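Local coordinates for protein fructose-bisphosphate aldolase (Plasmodium falciparum, PDB 4TR9) that belongs to the class I fructose-bisphosphate aldolases, enzymes built on a TIM barrel, modelled here as a four-chain assembly with a bound benzohydrazide ligand, at residues V256-L259 with T260-L264. Sequence-based numbering, arbitrary orientation.
Sequences VGFL and TVRTL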
loop_
_atom_site.group_PDB
_atom_site.type_symbol
_atom_site.label_atom_id
_atom_site.label_comp_id
_atom_site.label_asym_id
_atom_site.label_seq_id
_atom_site.Cartn_x
_atom_site.Cartn_y
_atom_site.Cartn_z
ATOM N N VAL A 256 5.148 26.068 18.520
ATOM C CA VAL A 256 5.177 25.907 17.071
ATOM C C VAL A 256 6.504 25.295 16.634
ATOM O O VAL A 256 6.532 24.359 15.837
ATOM C CB VAL A 256 4.966 27.254 16.348
ATOM C CG1 VAL A 256 5.260 27.116 14.862
ATOM C CG2 VAL A 256 3.551 27.763 16.575
ATOM N N GLY A 257 7.598 25.824 17.173
ATOM C CA GLY A 257 8.928 25.354 16.829
ATOM C C GLY A 257 9.205 23.923 17.255
ATOM O O GLY A 257 9.831 23.163 16.517
ATOM N N PHE A 258 8.743 23.555 18.446
ATOM C CA PHE A 258 8.971 22.213 18.974
ATOM C C PHE A 258 8.266 21.141 18.150
ATOM O O PHE A 258 8.888 20.176 17.704
ATOM C CB PHE A 258 8.514 22.126 20.432
ATOM C CG PHE A 258 8.424 20.717 20.954
ATOM C CD1 PHE A 258 9.570 20.014 21.289
ATOM C CD2 PHE A 258 7.193 20.098 21.112
ATOM C CE1 PHE A 258 9.490 18.719 21.769
ATOM C CE2 PHE A 258 7.108 18.804 21.591
ATOM C CZ PHE A 258 8.257 18.113 21.920
ATOM N N LEU A 259 6.964 21.317 17.954
ATOM C CA LEU A 259 6.152 20.319 17.267
ATOM C C LEU A 259 6.423 20.289 15.765
ATOM O O LEU A 259 6.047 19.337 15.081
ATOM C CB LEU A 259 4.669 20.575 17.539
ATOM C CG LEU A 259 4.240 20.291 18.981
ATOM C CD1 LEU A 259 2.947 21.003 19.321
ATOM C CD2 LEU A 259 4.095 18.794 19.211
ATOM N N THR A 260 7.079 21.326 15.253
ATOM C CA THR A 260 7.472 21.352 13.849
ATOM C C THR A 260 8.752 20.551 13.643
ATOM O O THR A 260 8.847 19.740 12.723
ATOM C CB THR A 260 7.679 22.790 13.336
ATOM O OG1 THR A 260 6.446 23.515 13.427
ATOM C CG2 THR A 260 8.144 22.779 11.889
ATOM N N VAL A 261 9.733 20.783 14.512
ATOM C CA VAL A 261 10.998 20.057 14.456
ATOM C C VAL A 261 10.783 18.565 14.704
ATOM O O VAL A 261 11.349 17.724 14.006
ATOM C CB VAL A 261 12.013 20.610 15.481
ATOM C CG1 VAL A 261 13.216 19.688 15.605
ATOM C CG2 VAL A 261 12.455 22.011 15.084
ATOM N N ARG A 262 9.953 18.245 15.693
ATOM C CA ARG A 262 9.645 16.856 16.014
ATOM C C ARG A 262 8.983 16.148 14.836
ATOM O O ARG A 262 9.290 14.995 14.541
ATOM C CB ARG A 262 8.740 16.772 17.244
ATOM C CG ARG A 262 8.515 15.351 17.742
ATOM C CD ARG A 262 7.473 15.301 18.844
ATOM N NE ARG A 262 6.119 15.446 18.321
ATOM C CZ ARG A 262 5.022 15.385 19.065
ATOM N NH1 ARG A 262 3.827 15.526 18.505
ATOM N NH2 ARG A 262 5.116 15.184 20.372
ATOM N N THR A 263 8.076 16.851 14.163
ATOM C CA THR A 263 7.359 16.288 13.024
ATOM C C THR A 263 8.304 15.989 11.863
ATOM O O THR A 263 8.188 14.953 11.206
ATOM C CB THR A 263 6.247 17.237 12.538
ATOM O OG1 THR A 263 5.380 17.560 13.632
ATOM C CG2 THR A 263 5.435 16.587 11.426
ATOM N N LEU A 264 9.244 16.897 11.620
ATOM C CA LEU A 264 10.192 16.742 10.523
ATOM C C LEU A 264 11.211 15.645 10.805
ATOM O O LEU A 264 11.546 14.858 9.919
ATOM C CB LEU A 264 10.912 18.064 10.250
ATOM C CG LEU A 264 10.042 19.206 9.718
ATOM C CD1 LEU A 264 10.880 20.454 9.488
ATOM C CD2 LEU A 264 9.329 18.787 8.441
#
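Arg262 lies back along the helix surface, against Phe258 one turn earlier and Leu259 three residues before it. Its CB rests 3.4 Å from the carbonyl O of Phe258, the same oxygen that accepts the backbone bond from Arg262 N at 3.0 Å. CG stands anti to the backbone N (chi1 -173°), and the chain runs on extended to CD, which comes obliquely within 4.2 Å of Phe258 CZ. There chi3 bends to 76° and swings the guanidinium over Leu259: the methyl CD2 sits under one face, off-centre toward the rim, 3.4 Å from Arg262 NH1 and almost as close to Arg262 CZ. The two side chains point the same way, side by side.

All this belongs to helix 253-267, one of the helices wrapped around the parallel strands of the TIM barrel. Its other flank faces the strands, where Thr260 and Leu264 touch Phe277 of strand 274-277, while Val261 meets Ile294 of the neighbouring helix 284-295.

On that side Thr260 OG1 donates to Val256 O at 2.6 Å, approaching tilted 30° from the carbonyl plane. The i to i+4 amide bond to the same oxygen is weak, while the hydroxyl also bonds to the backbone N of Val241. Thr263 repeats the pattern three residues further on, its OG1 modelled only 2.4 Å from Leu259 O, too close for the geometry to be trusted in detail; the bond from Thr263 N to that oxygen is weak, and the threonine side chain touches Ala210 and Thr213 of helix 206-226.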